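Long-range contacts in nickel ABC transporter (Nickel-binding protein) (Bacillus halodurans, PDB 3T66), which probably serves as the extracellular solute-binding component of an ABC importer, with nickel or peptides as its likely cargo: residues A[398-403]-A[422-426]; A[135-139]-A[390-394]; A[13-19]-A[188-194]. All coordinates share one frame; numbering follows the deposited sequence.

Contact 1: residues A[398-403]-A[422-426]; sequences LNATYH and IDELN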
ATOM      1  N   LEU A 398      -3.971   7.412  10.009  1.00 48.54           N
ATOM      2  CA  LEU A 398      -5.110   7.969  10.670  1.00 48.99           C
ATOM      3  C   LEU A 398      -4.631   9.171  11.373  1.00 50.25           C
ATOM      4  O   LEU A 398      -5.182  10.250  11.208  1.00 51.23           O
ATOM      5  CB  LEU A 398      -5.694   7.004  11.672  1.00 48.10           C
ATOM      6  CG  LEU A 398      -6.549   5.929  11.049  1.00 46.13           C
ATOM      7  CD1 LEU A 398      -6.838   4.884  12.096  1.00 46.68           C
ATOM      8  CD2 LEU A 398      -7.803   6.504  10.491  1.00 44.24           C
ATOM      9  N   ASN A 399      -3.584   9.003  12.155  1.00 51.30           N
ATOM     10  CA  ASN A 399      -3.058  10.139  12.832  1.00 52.73           C
ATOM     11  C   ASN A 399      -2.744  11.280  11.850  1.00 53.24           C
ATOM     12  O   ASN A 399      -3.163  12.437  12.061  1.00 53.72           O
ATOM     13  CB  ASN A 399      -1.841   9.772  13.644  1.00 53.24           C
ATOM     14  CG  ASN A 399      -1.548  10.801  14.687  1.00 55.56           C
ATOM     15  OD1 ASN A 399      -2.083  10.752  15.807  1.00 59.56           O
ATOM     16  ND2 ASN A 399      -0.718  11.770  14.328  1.00 53.65           N
ATOM     17  N   ALA A 400      -2.063  10.950  10.757  1.00 53.14           N
ATOM     18  CA  ALA A 400      -1.651  11.961   9.819  1.00 53.30           C
ATOM     19  C   ALA A 400      -2.848  12.702   9.227  1.00 53.68           C
ATOM     20  O   ALA A 400      -2.796  13.920   9.011  1.00 54.38           O
ATOM     21  CB  ALA A 400      -0.815  11.366   8.742  1.00 53.38           C
ATOM     22  N   THR A 401      -3.942  12.010   8.986  1.00 53.49           N
ATOM     23  CA  THR A 401      -5.005  12.643   8.201  1.00 53.69           C
ATOM     24  C   THR A 401      -6.172  13.228   9.030  1.00 54.26           C
ATOM     25  O   THR A 401      -6.980  14.057   8.540  1.00 54.73           O
ATOM     26  CB  THR A 401      -5.489  11.645   7.146  1.00 53.52           C
ATOM     27  OG1 THR A 401      -4.330  11.084   6.495  1.00 54.37           O
ATOM     28  CG2 THR A 401      -6.360  12.307   6.136  1.00 52.17           C
ATOM     29  N   TYR A 402      -6.243  12.819  10.296  1.00 54.29           N
ATOM     30  CA  TYR A 402      -7.419  13.074  11.097  1.00 53.78           C
ATOM     31  C   TYR A 402      -7.134  13.764  12.403  1.00 54.42           C
ATOM     32  O   TYR A 402      -7.964  14.504  12.891  1.00 54.20           O
ATOM     33  CB  TYR A 402      -8.130  11.759  11.352  1.00 53.60           C
ATOM     34  CG  TYR A 402      -8.667  11.166  10.091  1.00 51.42           C
ATOM     35  CD1 TYR A 402      -9.764  11.757   9.446  1.00 49.73           C
ATOM     36  CD2 TYR A 402      -8.081  10.034   9.527  1.00 50.03           C
ATOM     37  CE1 TYR A 402     -10.279  11.234   8.277  1.00 50.32           C
ATOM     38  CE2 TYR A 402      -8.576   9.494   8.355  1.00 51.05           C
ATOM     39  CZ  TYR A 402      -9.687  10.101   7.730  1.00 52.21           C
ATOM     40  OH  TYR A 402     -10.210   9.592   6.561  1.00 53.16           O
ATOM     41  N   HIS A 403      -5.973  13.521  12.993  1.00 55.37           N
ATOM     42  CA  HIS A 403      -5.696  14.170  14.257  1.00 56.35           C
ATOM     43  C   HIS A 403      -5.424  15.657  14.035  1.00 57.02           C
ATOM     44  O   HIS A 403      -4.758  16.008  13.075  1.00 57.15           O
ATOM     45  CB  HIS A 403      -4.545  13.508  14.968  1.00 55.98           C
ATOM     46  CG  HIS A 403      -4.289  14.081  16.314  1.00 57.48           C
ATOM     47  ND1 HIS A 403      -3.789  15.355  16.492  1.00 59.38           N
ATOM     48  CD2 HIS A 403      -4.487  13.577  17.550  1.00 56.93           C
ATOM     49  CE1 HIS A 403      -3.683  15.608  17.783  1.00 58.62           C
ATOM     50  NE2 HIS A 403      -4.087  14.540  18.447  1.00 58.22           N
ATOM     51  N   ILE A 422      -7.967   8.173  18.322  1.00 51.77           N
ATOM     52  CA  ILE A 422      -6.606   8.204  17.772  1.00 51.67           C
ATOM     53  C   ILE A 422      -5.622   8.344  18.913  1.00 51.93           C
ATOM     54  O   ILE A 422      -4.641   7.625  18.961  1.00 51.74           O
ATOM     55  CB  ILE A 422      -6.406   9.248  16.633  1.00 51.20           C
ATOM     56  CG1 ILE A 422      -7.293   8.861  15.441  1.00 49.94           C
ATOM     57  CG2 ILE A 422      -4.917   9.351  16.245  1.00 48.70           C
ATOM     58  CD1 ILE A 422      -7.675  10.011  14.511  1.00 49.81           C
ATOM     59  N   ASP A 423      -5.945   9.211  19.856  1.00 52.56           N
ATOM     60  CA  ASP A 423      -5.217   9.248  21.114  1.00 53.75           C
ATOM     61  C   ASP A 423      -5.014   7.881  21.826  1.00 52.90           C
ATOM     62  O   ASP A 423      -3.858   7.516  22.110  1.00 53.53           O
ATOM     63  CB  ASP A 423      -5.856  10.269  22.059  1.00 54.97           C
ATOM     64  CG  ASP A 423      -5.628  11.703  21.615  1.00 58.78           C
ATOM     65  OD1 ASP A 423      -4.934  11.873  20.588  1.00 65.18           O
ATOM     66  OD2 ASP A 423      -6.126  12.653  22.282  1.00 61.99           O
ATOM     67  N   GLU A 424      -6.074   7.125  22.129  1.00 51.46           N
ATOM     68  CA  GLU A 424      -5.822   5.839  22.809  1.00 51.21           C
ATOM     69  C   GLU A 424      -4.946   5.042  21.885  1.00 50.73           C
ATOM     70  O   GLU A 424      -3.930   4.492  22.326  1.00 49.72           O
ATOM     71  CB  GLU A 424      -7.082   5.026  23.205  1.00 51.05           C
ATOM     72  N   LEU A 425      -5.324   5.045  20.593  1.00 50.50           N
ATOM     73  CA  LEU A 425      -4.631   4.240  19.581  1.00 49.54           C
ATOM     74  C   LEU A 425      -3.150   4.511  19.592  1.00 49.76           C
ATOM     75  O   LEU A 425      -2.411   3.557  19.538  1.00 50.16           O
ATOM     76  CB  LEU A 425      -5.206   4.389  18.176  1.00 48.56           C
ATOM     77  CG  LEU A 425      -4.500   3.542  17.096  1.00 47.42           C
ATOM     78  CD1 LEU A 425      -4.680   2.079  17.304  1.00 47.82           C
ATOM     79  CD2 LEU A 425      -4.909   3.885  15.672  1.00 45.53           C
ATOM     80  N   ASN A 426      -2.723   5.778  19.680  1.00 50.05           N
ATOM     81  CA  ASN A 426      -1.285   6.118  19.702  1.00 51.27           C
ATOM     82  C   ASN A 426      -0.600   5.726  21.035  1.00 52.00           C
ATOM     83  O   ASN A 426       0.609   5.694  21.139  1.00 52.27           O
ATOM     84  CB  ASN A 426      -1.005   7.609  19.399  1.00 50.70           C
ATOM     85  CG  ASN A 426      -1.642   8.128  18.075  1.00 52.50           C
ATOM     86  OD1 ASN A 426      -1.908   7.376  17.118  1.00 54.74           O
ATOM     87  ND2 ASN A 426      -1.865   9.455  18.022  1.00 50.98           N
TER

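Contact 2: residues A[135-139]-A[390-394]; sequences SELVN and PRGDA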
ATOM      1  N   SER A 135       5.678  -3.135  13.119  1.00 48.82           N
ATOM      2  CA  SER A 135       5.211  -3.064  11.747  1.00 48.74           C
ATOM      3  C   SER A 135       6.248  -2.441  10.794  1.00 48.55           C
ATOM      4  O   SER A 135       6.190  -2.674   9.559  1.00 48.58           O
ATOM      5  CB  SER A 135       3.839  -2.396  11.665  1.00 48.77           C
ATOM      6  OG  SER A 135       3.943  -0.991  11.543  1.00 51.96           O
ATOM      7  N   GLU A 136       7.207  -1.692  11.361  1.00 47.52           N
ATOM      8  CA  GLU A 136       8.263  -1.098  10.565  1.00 47.31           C
ATOM      9  C   GLU A 136       9.214  -2.138  10.069  1.00 46.85           C
ATOM     10  O   GLU A 136       9.877  -1.907   9.052  1.00 48.23           O
ATOM     11  CB  GLU A 136       9.089  -0.081  11.325  1.00 47.92           C
ATOM     12  CG  GLU A 136       8.351   1.213  11.689  1.00 51.70           C
ATOM     13  CD  GLU A 136       7.998   2.114  10.512  1.00 56.10           C
ATOM     14  OE1 GLU A 136       8.520   1.929   9.360  1.00 58.78           O
ATOM     15  OE2 GLU A 136       7.189   3.032  10.775  1.00 57.00           O
ATOM     16  N   LEU A 137       9.291  -3.286  10.749  1.00 44.63           N
ATOM     17  CA  LEU A 137      10.252  -4.306  10.345  1.00 42.03           C
ATOM     18  C   LEU A 137       9.805  -5.096   9.114  1.00 41.58           C
ATOM     19  O   LEU A 137      10.559  -5.874   8.535  1.00 41.30           O
ATOM     20  CB  LEU A 137      10.612  -5.189  11.526  1.00 41.15           C
ATOM     21  CG  LEU A 137      11.200  -4.397  12.695  1.00 39.55           C
ATOM     22  CD1 LEU A 137      11.491  -5.269  13.913  1.00 37.54           C
ATOM     23  CD2 LEU A 137      12.458  -3.649  12.261  1.00 39.36           C
ATOM     24  N   VAL A 138       8.577  -4.861   8.691  1.00 41.40           N
ATOM     25  CA  VAL A 138       8.075  -5.460   7.476  1.00 41.37           C
ATOM     26  C   VAL A 138       8.746  -4.854   6.223  1.00 41.49           C
ATOM     27  O   VAL A 138       8.826  -5.504   5.196  1.00 41.65           O
ATOM     28  CB  VAL A 138       6.562  -5.226   7.381  1.00 41.99           C
ATOM     29  CG1 VAL A 138       5.961  -5.811   6.081  1.00 42.48           C
ATOM     30  CG2 VAL A 138       5.841  -5.744   8.589  1.00 39.49           C
ATOM     31  N   ASN A 139       9.221  -3.616   6.327  1.00 41.26           N
ATOM     32  CA  ASN A 139       9.741  -2.884   5.204  1.00 41.46           C
ATOM     33  C   ASN A 139      10.829  -3.682   4.585  1.00 42.15           C
ATOM     34  O   ASN A 139      11.810  -4.009   5.245  1.00 42.49           O
ATOM     35  CB  ASN A 139      10.356  -1.589   5.677  1.00 42.03           C
ATOM     36  CG  ASN A 139      10.224  -0.464   4.669  1.00 42.64           C
ATOM     37  OD1 ASN A 139      10.586  -0.594   3.506  1.00 42.14           O
ATOM     38  ND2 ASN A 139       9.731   0.675   5.141  1.00 42.07           N
ATOM     39  N   PRO A 390       0.074   0.637   5.107  1.00 53.99           N
ATOM     40  CA  PRO A 390       1.215   0.314   4.244  1.00 53.97           C
ATOM     41  C   PRO A 390       1.788  -1.065   4.569  1.00 53.65           C
ATOM     42  O   PRO A 390       2.201  -1.810   3.638  1.00 53.86           O
ATOM     43  CB  PRO A 390       2.245   1.408   4.579  1.00 53.68           C
ATOM     44  CG  PRO A 390       1.570   2.328   5.611  1.00 54.87           C
ATOM     45  CD  PRO A 390       0.474   1.504   6.226  1.00 54.53           C
ATOM     46  N   ARG A 391       1.843  -1.408   5.859  1.00 52.21           N
ATOM     47  CA  ARG A 391       2.202  -2.775   6.158  1.00 51.17           C
ATOM     48  C   ARG A 391       1.389  -3.333   7.250  1.00 51.21           C
ATOM     49  O   ARG A 391       1.904  -3.791   8.266  1.00 52.20           O
ATOM     50  CB  ARG A 391       3.697  -2.991   6.316  1.00 50.71           C
ATOM     51  CG  ARG A 391       4.379  -2.034   7.149  1.00 50.21           C
ATOM     52  CD  ARG A 391       5.548  -1.429   6.445  1.00 48.06           C
ATOM     53  NE  ARG A 391       5.823  -0.247   7.240  1.00 50.94           N
ATOM     54  CZ  ARG A 391       6.036   0.976   6.777  1.00 49.77           C
ATOM     55  NH1 ARG A 391       6.235   1.947   7.656  1.00 51.33           N
ATOM     56  NH2 ARG A 391       6.101   1.221   5.476  1.00 46.29           N
ATOM     57  N   GLY A 392       0.082  -3.282   7.031  1.00 50.98           N
ATOM     58  CA  GLY A 392      -0.888  -3.814   7.970  1.00 49.42           C
ATOM     59  C   GLY A 392      -1.257  -2.967   9.150  1.00 48.62           C
ATOM     60  O   GLY A 392      -2.002  -3.429   9.988  1.00 48.76           O
ATOM     61  N   ASP A 393      -0.738  -1.747   9.222  1.00 48.48           N
ATOM     62  CA  ASP A 393      -1.030  -0.852  10.346  1.00 48.91           C
ATOM     63  C   ASP A 393      -1.592   0.471   9.796  1.00 48.52           C
ATOM     64  O   ASP A 393      -1.133   0.960   8.744  1.00 49.04           O
ATOM     65  CB  ASP A 393       0.216  -0.608  11.213  1.00 49.00           C
ATOM     66  CG  ASP A 393      -0.124   0.026  12.582  1.00 53.35           C
ATOM     67  OD1 ASP A 393      -0.413  -0.732  13.551  1.00 60.90           O
ATOM     68  OD2 ASP A 393      -0.116   1.281  12.709  1.00 54.69           O
ATOM     69  N   ALA A 394      -2.585   1.038  10.480  1.00 47.14           N
ATOM     70  CA  ALA A 394      -3.210   2.214   9.968  1.00 45.93           C
ATOM     71  C   ALA A 394      -2.944   3.385  10.837  1.00 46.13           C
ATOM     72  O   ALA A 394      -3.454   4.463  10.546  1.00 46.53           O
ATOM     73  CB  ALA A 394      -4.659   2.017   9.850  1.00 46.36           C
TER

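Contact 3: residues A[13-19]-A[188-194]; sequences KHIHFLF and LDSVTFS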
ATOM      1  N   LYS A  13      13.947 -26.625 -14.471  1.00 58.23           N
ATOM      2  CA  LYS A  13      12.800 -25.777 -14.087  1.00 56.77           C
ATOM      3  C   LYS A  13      13.133 -24.292 -13.974  1.00 55.61           C
ATOM      4  O   LYS A  13      13.822 -23.862 -13.030  1.00 54.85           O
ATOM      5  CB  LYS A  13      12.126 -26.293 -12.818  1.00 56.95           C
ATOM      6  CG  LYS A  13      10.892 -27.132 -13.104  1.00 56.72           C
ATOM      7  CD  LYS A  13      10.753 -28.272 -12.128  1.00 55.83           C
ATOM      8  CE  LYS A  13       9.331 -28.753 -12.115  1.00 56.25           C
ATOM      9  NZ  LYS A  13       8.975 -29.234 -10.769  1.00 56.74           N
ATOM     10  N   HIS A  14      12.628 -23.520 -14.945  1.00 53.77           N
ATOM     11  CA  HIS A  14      12.997 -22.117 -15.053  1.00 52.22           C
ATOM     12  C   HIS A  14      11.830 -21.168 -15.240  1.00 51.09           C
ATOM     13  O   HIS A  14      10.887 -21.493 -15.935  1.00 51.23           O
ATOM     14  CB  HIS A  14      13.970 -21.943 -16.185  1.00 51.98           C
ATOM     15  CG  HIS A  14      14.530 -20.571 -16.276  1.00 51.96           C
ATOM     16  ND1 HIS A  14      15.511 -20.119 -15.418  1.00 52.10           N
ATOM     17  CD2 HIS A  14      14.254 -19.547 -17.122  1.00 50.97           C
ATOM     18  CE1 HIS A  14      15.816 -18.871 -15.730  1.00 52.62           C
ATOM     19  NE2 HIS A  14      15.077 -18.506 -16.768  1.00 52.28           N
ATOM     20  N   ILE A  15      11.934 -19.992 -14.631  1.00 49.67           N
ATOM     21  CA  ILE A  15      10.878 -19.006 -14.625  1.00 48.93           C
ATOM     22  C   ILE A  15      11.499 -17.688 -14.958  1.00 49.55           C
ATOM     23  O   ILE A  15      12.449 -17.270 -14.293  1.00 49.95           O
ATOM     24  CB  ILE A  15      10.204 -18.878 -13.234  1.00 48.28           C
ATOM     25  CG1 ILE A  15       9.218 -20.038 -12.994  1.00 47.83           C
ATOM     26  CG2 ILE A  15       9.543 -17.543 -13.071  1.00 45.45           C
ATOM     27  CD1 ILE A  15       7.772 -19.802 -13.327  1.00 45.83           C
ATOM     28  N   HIS A  16      10.972 -17.044 -16.000  1.00 49.91           N
ATOM     29  CA  HIS A  16      11.394 -15.714 -16.367  1.00 50.31           C
ATOM     30  C   HIS A  16      10.293 -14.774 -16.008  1.00 50.08           C
ATOM     31  O   HIS A  16       9.184 -14.847 -16.562  1.00 50.32           O
ATOM     32  CB  HIS A  16      11.685 -15.601 -17.846  1.00 50.57           C
ATOM     33  CG  HIS A  16      12.288 -14.285 -18.230  1.00 54.18           C
ATOM     34  ND1 HIS A  16      12.401 -13.864 -19.544  1.00 56.44           N
ATOM     35  CD2 HIS A  16      12.774 -13.275 -17.465  1.00 54.22           C
ATOM     36  CE1 HIS A  16      12.959 -12.667 -19.568  1.00 56.14           C
ATOM     37  NE2 HIS A  16      13.194 -12.289 -18.321  1.00 55.79           N
ATOM     38  N   PHE A  17      10.621 -13.897 -15.071  1.00 49.52           N
ATOM     39  CA  PHE A  17       9.680 -12.957 -14.510  1.00 48.67           C
ATOM     40  C   PHE A  17      10.215 -11.617 -14.893  1.00 48.44           C
ATOM     41  O   PHE A  17      11.433 -11.354 -14.838  1.00 48.03           O
ATOM     42  CB  PHE A  17       9.597 -13.140 -13.001  1.00 48.54           C
ATOM     43  CG  PHE A  17       8.927 -12.016 -12.269  1.00 47.96           C
ATOM     44  CD1 PHE A  17       7.575 -12.048 -12.010  1.00 48.92           C
ATOM     45  CD2 PHE A  17       9.653 -10.952 -11.783  1.00 47.33           C
ATOM     46  CE1 PHE A  17       6.966 -11.021 -11.310  1.00 46.35           C
ATOM     47  CE2 PHE A  17       9.041  -9.937 -11.098  1.00 44.47           C
ATOM     48  CZ  PHE A  17       7.709  -9.974 -10.863  1.00 44.16           C
ATOM     49  N   LEU A  18       9.279 -10.798 -15.337  1.00 48.81           N
ATOM     50  CA  LEU A  18       9.588  -9.545 -16.015  1.00 49.75           C
ATOM     51  C   LEU A  18       8.911  -8.386 -15.318  1.00 50.31           C
ATOM     52  O   LEU A  18       7.669  -8.255 -15.316  1.00 50.35           O
ATOM     53  CB  LEU A  18       9.193  -9.587 -17.489  1.00 48.86           C
ATOM     54  CG  LEU A  18       9.489  -8.298 -18.278  1.00 49.07           C
ATOM     55  CD1 LEU A  18      10.950  -7.690 -18.108  1.00 47.02           C
ATOM     56  CD2 LEU A  18       9.086  -8.474 -19.761  1.00 47.32           C
ATOM     57  N   PHE A  19       9.747  -7.564 -14.713  1.00 50.79           N
ATOM     58  CA  PHE A  19       9.253  -6.696 -13.696  1.00 51.77           C
ATOM     59  C   PHE A  19       9.084  -5.251 -14.152  1.00 53.09           C
ATOM     60  O   PHE A  19       9.564  -4.813 -15.189  1.00 53.67           O
ATOM     61  CB  PHE A  19      10.088  -6.804 -12.411  1.00 50.96           C
ATOM     62  CG  PHE A  19       9.536  -6.008 -11.283  1.00 48.64           C
ATOM     63  CD1 PHE A  19       8.249  -6.238 -10.815  1.00 49.00           C
ATOM     64  CD2 PHE A  19      10.281  -5.007 -10.695  1.00 47.93           C
ATOM     65  CE1 PHE A  19       7.717  -5.480  -9.743  1.00 47.18           C
ATOM     66  CE2 PHE A  19       9.771  -4.243  -9.633  1.00 44.81           C
ATOM     67  CZ  PHE A  19       8.493  -4.477  -9.169  1.00 45.71           C
ATOM     68  N   LEU A 188      11.975 -25.111  -8.205  1.00 49.55           N
ATOM     69  CA  LEU A 188      12.453 -24.448  -9.366  1.00 49.31           C
ATOM     70  C   LEU A 188      13.914 -24.598  -9.493  1.00 50.02           C
ATOM     71  O   LEU A 188      14.625 -24.407  -8.562  1.00 50.43           O
ATOM     72  CB  LEU A 188      12.201 -22.993  -9.195  1.00 48.82           C
ATOM     73  CG  LEU A 188      10.842 -22.517  -9.577  1.00 49.55           C
ATOM     74  CD1 LEU A 188      10.932 -21.060  -9.589  1.00 48.60           C
ATOM     75  CD2 LEU A 188      10.528 -23.019 -10.911  1.00 50.36           C
ATOM     76  N   ASP A 189      14.376 -24.988 -10.655  1.00 51.00           N
ATOM     77  CA  ASP A 189      15.781 -25.028 -10.878  1.00 50.59           C
ATOM     78  C   ASP A 189      16.402 -23.618 -10.895  1.00 49.72           C
ATOM     79  O   ASP A 189      17.428 -23.412 -10.322  1.00 49.69           O
ATOM     80  CB  ASP A 189      16.119 -25.994 -12.030  1.00 50.78           C
ATOM     81  CG  ASP A 189      15.910 -27.488 -11.646  1.00 55.53           C
ATOM     82  OD1 ASP A 189      16.437 -27.908 -10.635  1.00 57.59           O
ATOM     83  OD2 ASP A 189      15.238 -28.273 -12.327  1.00 61.01           O
ATOM     84  N   SER A 190      15.757 -22.638 -11.517  1.00 49.92           N
ATOM     85  CA  SER A 190      16.280 -21.257 -11.561  1.00 49.83           C
ATOM     86  C   SER A 190      15.297 -20.140 -11.950  1.00 49.74           C
ATOM     87  O   SER A 190      14.297 -20.401 -12.541  1.00 49.97           O
ATOM     88  CB  SER A 190      17.427 -21.205 -12.526  1.00 49.83           C
ATOM     89  OG  SER A 190      16.921 -21.115 -13.828  1.00 49.62           O
ATOM     90  N   VAL A 191      15.604 -18.881 -11.661  1.00 49.90           N
ATOM     91  CA  VAL A 191      14.730 -17.756 -12.084  1.00 49.64           C
ATOM     92  C   VAL A 191      15.545 -16.643 -12.686  1.00 50.47           C
ATOM     93  O   VAL A 191      16.563 -16.215 -12.103  1.00 49.60           O
ATOM     94  CB  VAL A 191      14.001 -17.053 -10.901  1.00 49.52           C
ATOM     95  CG1 VAL A 191      13.187 -15.863 -11.377  1.00 47.09           C
ATOM     96  CG2 VAL A 191      13.145 -18.004 -10.144  1.00 49.31           C
ATOM     97  N   THR A 192      15.067 -16.163 -13.838  1.00 51.26           N
ATOM     98  CA  THR A 192      15.485 -14.881 -14.373  1.00 51.92           C
ATOM     99  C   THR A 192      14.477 -13.824 -13.981  1.00 52.20           C
ATOM    100  O   THR A 192      13.281 -13.930 -14.282  1.00 51.86           O
ATOM    101  CB  THR A 192      15.647 -14.929 -15.893  1.00 52.35           C
ATOM    102  OG1 THR A 192      16.508 -16.023 -16.245  1.00 55.03           O
ATOM    103  CG2 THR A 192      16.262 -13.647 -16.413  1.00 51.21           C
ATOM    104  N   PHE A 193      14.990 -12.806 -13.300  1.00 53.14           N
ATOM    105  CA  PHE A 193      14.207 -11.655 -12.837  1.00 54.23           C
ATOM    106  C   PHE A 193      14.725 -10.457 -13.579  1.00 54.50           C
ATOM    107  O   PHE A 193      15.833 -10.013 -13.306  1.00 54.79           O
ATOM    108  CB  PHE A 193      14.437 -11.431 -11.319  1.00 53.96           C
ATOM    109  CG  PHE A 193      13.488 -10.453 -10.679  1.00 52.05           C
ATOM    110  CD1 PHE A 193      13.586  -9.091 -10.924  1.00 52.41           C
ATOM    111  CD2 PHE A 193      12.532 -10.892  -9.787  1.00 51.26           C
ATOM    112  CE1 PHE A 193      12.709  -8.181 -10.304  1.00 52.09           C
ATOM    113  CE2 PHE A 193      11.653  -9.999  -9.164  1.00 50.02           C
ATOM    114  CZ  PHE A 193      11.742  -8.645  -9.429  1.00 50.30           C
ATOM    115  N   SER A 194      13.940  -9.924 -14.492  1.00 55.15           N
ATOM    116  CA  SER A 194      14.452  -8.852 -15.321  1.00 56.50           C
ATOM    117  C   SER A 194      13.451  -7.721 -15.399  1.00 57.63           C
ATOM    118  O   SER A 194      12.257  -7.917 -15.099  1.00 58.26           O
ATOM    119  CB  SER A 194      14.709  -9.377 -16.726  1.00 55.99           C
ATOM    120  OG  SER A 194      13.485  -9.797 -17.239  1.00 54.36           O
TER

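Contact 1: residues A[398-403]-A[422-426]
Asn399 and Ile422 mark the nearest backbone approach, with their CA atoms 6.4 Å apart, between the short helical segments 398-402 and 422-426, which run roughly antiparallel (152°) with axes 10.9 Å apart at the closest. The motif is an antiparallel helix pair, formed by helices 395-402 and 416-426 with a loop between them, in a family 5 solute-binding protein. Its main apolar element is Ile422, whose two branches go to different partners. CD1 reaches over to Tyr402 CB, 3.6 Å away, while CG2 comes to 3.2 Å from Asn399 OD1, beside the polar link between the helices. That link is a single side-chain hydrogen bond, from Asn426 ND2 to Asn399 OD1, at 2.6 Å. The bond is moderately bent, and the donor stands 39° out of the carbonyl plane of Asn399, with the two amides steeply turned against each other. With chi1 at -161°, CG of Asn399 lies opposite the backbone N, and this swings the amide out to the neighbouring helix. With an alanine here the acceptor is gone, and the amide of Asn426 would probably lose its mate across the pair and be freer to turn. On the inner side, Leu398 and Leu425 meet at about a right angle through CD1 and CD2, 4.2 Å apart. Helix 431-447 packs against both leucines, through Thr438 and Ile445 on Leu398 and through Leu437 on Leu425. The far end of the Tyr402 ring leads elsewhere, its OH bonded to that of Tyr397. Just past the helix, His403 holds the backbone N of Thr405 through ND1; at the ring's edge and in its plane, Asp423 OD1 lies 3.5 Å from His403 CD2.

Contact 2: residues A[135-139]-A[390-394]
Arg391 runs along the turn 135-139, its methylenes passing Val138 and Ser135 O while its guanidinium meets Ser135 O, Glu136 and Asn139. Its CB lies 3.6 Å from Val138 CG1, the two side chains passing each other in opposite directions. A chi1 of 47° sets CG between the backbone N and the carbonyl carbon, and a bend at chi2 then carries the chain past Ser135 O. That oxygen is near the guanidinium plane, at its edge, and takes a weak, bent hydrogen bond from Arg391 NE, 3.4 Å away. Glu136, whose own chain bends at chi2, brings OE1 to 2.9 Å from Arg391 NH1 in a salt bridge; the carboxylate and guanidinium planes stand 51° apart, so the pairing is not a flat, two-pronged one. Asn139 ND2 sits 3.7 Å above one guanidinium face, toward its rim. Farther along, Asp393 CB rests beside Ser135, while its carboxylate turns elsewhere: OD2 caps the N of Gly395 at the start of helix 395-402, and OD1 pairs with Arg434. Two loops without regular backbone pairing are thus joined largely through one arginine, whose charge is probably balanced at least in part by Glu136 and whose methylenes supply the apolar share of the contact.

Contact 3: residues A[13-19]-A[188-194]
Thr192 O is approached by three groups of the 13-19 segment: Phe17 N gives it an almost straight hydrogen bond of 2.8 Å (175°), His16 CA adds a C-H...O contact at 3.3 Å, and the His16 ring brings CD2 to it edge-on. The bond belongs to a parallel beta ladder, continued by Thr192 N to Ile15 O and Ser194 N to Phe17 O. Strands 172-177 and 213-215 flank the pair and extend the sheet. With chi1 at -173°, CG of His16 points away from the backbone N, which brings NE2 over to the partner strand to share a 2.7 Å hydrogen bond with Ser194 OG; ND1 is bonded to Gln210 O. On the other face, Phe17 CD2 stands over one face of the Phe193 ring, near its rim, with the planes inclined by 45°, and Phe19 CB touches Phe193 CE1 at 3.6 Å. Just ahead of the two strands, Asp189 OD2 accepts from Lys13 N through its anti lone pair, 3.0 Å away, and OD1 pairs with Arg177; the Asp189 side chain is about 7 Å from that of Asp179, a calcium-site residue. The chemistry implies a two-sided sheet, largely polar on the face of His14, His16 and Thr192, apolar on that of Ile15, Phe17 and Phe193.

Overall arrangement
All three contacts are partly buried, but they sit at different depths: the centre of contact 2 lies about 10 Å from that of the chain, the centre of contact 1 about 19 Å and that of contact 3 about 25 Å. Contacts 1 and 2 are neighbours, their centres about 16 Å apart, because the loop 390-394 leads directly into helix 395-402. Arg434 also reaches both, its bond to Leu425 O in contact 1 being weak. Contact 3 lies across the chain's centre from contact 1, with no touch between them. Chemistry follows structure: backbone bonds dominate the strand pair, apolar branches and one amide link join the helices, and a single arginine bridges the loops.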